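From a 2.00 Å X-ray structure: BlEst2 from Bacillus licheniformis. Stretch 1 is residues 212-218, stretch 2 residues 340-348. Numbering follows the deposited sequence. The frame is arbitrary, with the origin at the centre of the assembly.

Stretch 1 (212-218) GFGSALF
Stretch 2 340-348: FSIAKTADV

Two segments of one chain, at least 127 residues apart in sequence where they touch, pack by van der Waals contact of mostly small side chains and turn backbone, with Phe-213 and Leu-217 toward the two ends, burying 359 Å² in total with no hydrogen bond between them. Stretch 1 is two consecutive turns: type II from Gly-212 to Ser-215, then type I from Ser-215 to Phe-218, with Leu-217 as the N-cap residue of a helix. Ser-215 N donates to Gly-212 O (2.9 Å), as does Ser-215 OG (2.7 Å; chi1 71°, p), and Phe-218 N donates to Ser-215 O (3.2 Å). Gly-214 sits at phi/psi 103/-11, where a CB would jam against the preceding carbonyl, so glycine fits.

Stretch 2 is a strand over 341-344 (phi -76 to -151°, psi 140 to 159°), stays extended through Thr-345 and Ala-346, and breaks at Asp-347 (phi/psi 48/-124). It runs in the same general direction: CA of Gly-214 lies 5.3 Å from CA of Ser-341, and CA of Ala-216 lies 5.3 Å from CA of Lys-344. Ser-341, Ala-343 and Ala-346 point CA-to-CB toward the turns; Ile-342 and Thr-345 point away. Ser-341 (chi1 62°, p) places OG over one face of the Phe-213 ring, 3.3 Å from Phe-213 CZ; this hydroxyl is hydrogen-bonded elsewhere in the structure. Phe-213 reaches it with chi1 -176° (t), chi2 69°. Ser-341 CB also lies 4.0 Å from Gly-214 CA.

The methyl of Ala-343 fits against the turn backbone, its CB 3.7 Å from Gly-214 O and 3.6 Å from Ser-215 O. Ala-216 CA makes a CA-H...O contact with Lys-344 O (3.5 Å, 140° at H), while the Lys-344 side chain (chi1 -73°, m; chi2 to chi4 t) has its end leading away. Ala-346 CB closes the apolar patch, 4.4 Å from Ala-216 CB and 4.2 Å from CD2 of buried Leu-217 (m, t), whose CD2 also lies 4.1 Å from Asp-347 OD1.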

ATOM      1  N   GLY A 212      10.219  -7.463  10.814  1.00 20.89           N
ATOM      2  CA  GLY A 212      11.611  -7.779  11.109  1.00 21.67           C
ATOM      3  C   GLY A 212      12.234  -8.538   9.949  1.00 26.97           C
ATOM      4  O   GLY A 212      11.515  -9.184   9.176  1.00 26.29           O
ATOM      5  N   PHE A 213      13.565  -8.468   9.796  1.00 24.94           N
ATOM      6  CA  PHE A 213      14.243  -9.219   8.736  1.00 25.96           C
ATOM      7  C   PHE A 213      13.864 -10.707   8.855  1.00 31.93           C
ATOM      8  O   PHE A 213      13.964 -11.292   9.928  1.00 32.26           O
ATOM      9  CB  PHE A 213      15.774  -9.017   8.773  1.00 28.53           C
ATOM     10  CG  PHE A 213      16.498  -9.696   7.628  1.00 29.75           C
ATOM     11  CD1 PHE A 213      16.354  -9.239   6.318  1.00 30.56           C
ATOM     12  CD2 PHE A 213      17.314 -10.804   7.855  1.00 33.38           C
ATOM     13  CE1 PHE A 213      16.992  -9.894   5.254  1.00 31.63           C
ATOM     14  CE2 PHE A 213      17.978 -11.449   6.784  1.00 36.33           C
ATOM     15  CZ  PHE A 213      17.820 -10.987   5.496  1.00 33.19           C
ATOM     16  N   GLY A 214      13.327 -11.252   7.773  1.00 28.74           N
ATOM     17  CA  GLY A 214      12.860 -12.632   7.698  1.00 28.97           C
ATOM     18  C   GLY A 214      11.356 -12.780   7.772  1.00 31.15           C
ATOM     19  O   GLY A 214      10.855 -13.872   7.533  1.00 31.05           O
ATOM     20  N   SER A 215      10.622 -11.700   8.127  1.00 26.62           N
ATOM     21  CA  SER A 215       9.157 -11.734   8.273  1.00 26.44           C
ATOM     22  C   SER A 215       8.408 -11.133   7.081  1.00 29.17           C
ATOM     23  O   SER A 215       9.006 -10.415   6.281  1.00 29.45           O
ATOM     24  CB  SER A 215       8.726 -11.083   9.588  1.00 29.49           C
ATOM     25  OG  SER A 215       8.901  -9.675   9.565  1.00 37.28           O
ATOM     26  N   ALA A 216       7.096 -11.404   6.987  1.00 25.48           N
ATOM     27  CA  ALA A 216       6.209 -10.989   5.894  1.00 25.66           C
ATOM     28  C   ALA A 216       6.096  -9.477   5.627  1.00 30.60           C
ATOM     29  O   ALA A 216       5.610  -9.112   4.559  1.00 32.09           O
ATOM     30  CB  ALA A 216       4.818 -11.563   6.103  1.00 26.76           C
ATOM     31  N   LEU A 217       6.472  -8.607   6.566  1.00 23.05           N
ATOM     32  CA  LEU A 217       6.344  -7.157   6.285  1.00 18.69           C
ATOM     33  C   LEU A 217       7.701  -6.459   6.200  1.00 20.52           C
ATOM     34  O   LEU A 217       7.771  -5.229   6.249  1.00 19.10           O
ATOM     35  CB  LEU A 217       5.409  -6.469   7.313  1.00 16.78           C
ATOM     36  CG  LEU A 217       3.924  -6.897   7.310  1.00 19.91           C
ATOM     37  CD1 LEU A 217       3.230  -6.465   8.622  1.00 19.76           C
ATOM     38  CD2 LEU A 217       3.180  -6.300   6.123  1.00 18.41           C
ATOM     39  N   PHE A 218       8.769  -7.237   6.055  1.00 17.01           N
ATOM     40  CA  PHE A 218      10.118  -6.661   5.866  1.00 15.89           C
ATOM     41  C   PHE A 218      10.175  -5.970   4.493  1.00 17.17           C
ATOM     42  O   PHE A 218      10.436  -4.791   4.456  1.00 14.52           O
ATOM     43  CB  PHE A 218      11.233  -7.698   5.968  1.00 17.38           C
ATOM     44  CG  PHE A 218      12.587  -7.058   5.838  1.00 19.51           C
ATOM     45  CD1 PHE A 218      13.058  -6.199   6.812  1.00 23.49           C
ATOM     46  CD2 PHE A 218      13.366  -7.249   4.712  1.00 21.08           C
ATOM     47  CE1 PHE A 218      14.295  -5.594   6.688  1.00 24.74           C
ATOM     48  CE2 PHE A 218      14.608  -6.655   4.592  1.00 23.25           C
ATOM     49  CZ  PHE A 218      15.062  -5.821   5.575  1.00 22.96           C
ATOM     50  N   PHE A 340      20.320 -14.796   1.885  1.00 36.99           N
ATOM     51  CA  PHE A 340      18.999 -14.233   1.659  1.00 34.07           C
ATOM     52  C   PHE A 340      18.006 -14.908   2.572  1.00 38.15           C
ATOM     53  O   PHE A 340      18.050 -16.133   2.746  1.00 38.83           O
ATOM     54  CB  PHE A 340      18.563 -14.441   0.197  1.00 34.23           C
ATOM     55  CG  PHE A 340      19.062 -13.403  -0.777  1.00 34.12           C
ATOM     56  CD1 PHE A 340      20.316 -13.526  -1.364  1.00 37.57           C
ATOM     57  CD2 PHE A 340      18.257 -12.330  -1.147  1.00 34.06           C
ATOM     58  CE1 PHE A 340      20.769 -12.576  -2.284  1.00 38.07           C
ATOM     59  CE2 PHE A 340      18.709 -11.371  -2.066  1.00 35.81           C
ATOM     60  CZ  PHE A 340      19.963 -11.497  -2.622  1.00 35.25           C
ATOM     61  N   SER A 341      17.096 -14.130   3.123  1.00 34.16           N
ATOM     62  CA  SER A 341      16.029 -14.685   3.930  1.00 34.27           C
ATOM     63  C   SER A 341      14.865 -14.915   2.965  1.00 39.22           C
ATOM     64  O   SER A 341      14.829 -14.304   1.892  1.00 40.69           O
ATOM     65  CB  SER A 341      15.615 -13.687   5.001  1.00 38.18           C
ATOM     66  OG  SER A 341      15.123 -12.505   4.387  1.00 48.28           O
ATOM     67  N   ILE A 342      13.932 -15.783   3.330  1.00 33.61           N
ATOM     68  CA  ILE A 342      12.730 -16.040   2.548  1.00 32.74           C
ATOM     69  C   ILE A 342      11.518 -15.679   3.424  1.00 34.02           C
ATOM     70  O   ILE A 342      11.539 -15.890   4.640  1.00 31.83           O
ATOM     71  CB  ILE A 342      12.695 -17.494   1.966  1.00 37.68           C
ATOM     72  CG1 ILE A 342      11.451 -17.774   1.094  1.00 38.19           C
ATOM     73  CG2 ILE A 342      12.840 -18.554   3.064  1.00 41.30           C
ATOM     74  CD1 ILE A 342      11.361 -17.100  -0.254  1.00 42.82           C
ATOM     75  N   ALA A 343      10.513 -15.053   2.820  1.00 30.20           N
ATOM     76  CA  ALA A 343       9.292 -14.700   3.531  1.00 30.19           C
ATOM     77  C   ALA A 343       8.139 -14.699   2.547  1.00 34.92           C
ATOM     78  O   ALA A 343       8.356 -14.586   1.333  1.00 34.54           O
ATOM     79  CB  ALA A 343       9.429 -13.342   4.201  1.00 29.97           C
ATOM     80  N   LYS A 344       6.912 -14.865   3.056  1.00 30.37           N
ATOM     81  CA  LYS A 344       5.748 -14.777   2.194  1.00 29.46           C
ATOM     82  C   LYS A 344       5.552 -13.272   1.942  1.00 32.92           C
ATOM     83  O   LYS A 344       5.972 -12.456   2.759  1.00 31.34           O
ATOM     84  CB  LYS A 344       4.500 -15.314   2.920  1.00 32.44           C
ATOM     85  CG  LYS A 344       4.453 -16.818   3.092  1.00 46.40           C
ATOM     86  CD  LYS A 344       3.112 -17.212   3.677  1.00 50.61           C
ATOM     87  CE  LYS A 344       3.006 -18.692   3.916  1.00 63.17           C
ATOM     88  NZ  LYS A 344       1.670 -19.060   4.457  1.00 71.53           N
ATOM     89  N   THR A 345       4.926 -12.897   0.833  1.00 30.17           N
ATOM     90  CA  THR A 345       4.604 -11.485   0.635  1.00 29.58           C
ATOM     91  C   THR A 345       3.239 -11.268   1.284  1.00 35.03           C
ATOM     92  O   THR A 345       2.579 -12.243   1.645  1.00 36.39           O
ATOM     93  CB  THR A 345       4.716 -11.058  -0.827  1.00 29.99           C
ATOM     94  OG1 THR A 345       4.120 -12.056  -1.628  1.00 29.10           O
ATOM     95  CG2 THR A 345       6.148 -10.858  -1.258  1.00 30.31           C
ATOM     96  N   ALA A 346       2.821 -10.034   1.454  1.00 30.98           N
ATOM     97  CA  ALA A 346       1.557  -9.829   2.183  1.00 30.33           C
ATOM     98  C   ALA A 346       0.690  -8.801   1.466  1.00 33.38           C
ATOM     99  O   ALA A 346       1.153  -8.226   0.503  1.00 32.60           O
ATOM    100  CB  ALA A 346       1.910  -9.365   3.557  1.00 30.86           C
ATOM    101  N   ASP A 347      -0.526  -8.599   1.971  1.00 30.65           N
ATOM    102  CA  ASP A 347      -1.488  -7.588   1.453  1.00 29.26           C
ATOM    103  C   ASP A 347      -1.593  -7.670  -0.077  1.00 29.46           C
ATOM    104  O   ASP A 347      -1.944  -8.713  -0.608  1.00 27.16           O
ATOM    105  CB  ASP A 347      -1.274  -6.186   2.064  1.00 31.52           C
ATOM    106  CG  ASP A 347       0.088  -5.473   1.927  1.00 44.86           C
ATOM    107  OD1 ASP A 347       0.973  -5.720   2.754  1.00 48.73           O
ATOM    108  OD2 ASP A 347       0.239  -4.664   0.994  1.00 35.66           O
ATOM    109  N   VAL A 348      -1.338  -6.548  -0.724  1.00 26.22           N
ATOM    110  CA  VAL A 348      -1.332  -6.357  -2.191  1.00 25.53           C
ATOM    111  C   VAL A 348      -0.571  -7.492  -2.873  1.00 28.97           C
ATOM    112  O   VAL A 348      -1.020  -7.884  -3.919  1.00 28.29           O
ATOM    113  CB  VAL A 348      -0.755  -4.971  -2.483  1.00 28.12           C
ATOM    114  CG1 VAL A 348      -0.268  -4.838  -3.901  1.00 27.40           C
ATOM    115  CG2 VAL A 348      -1.774  -3.912  -2.135  1.00 27.41           C
TER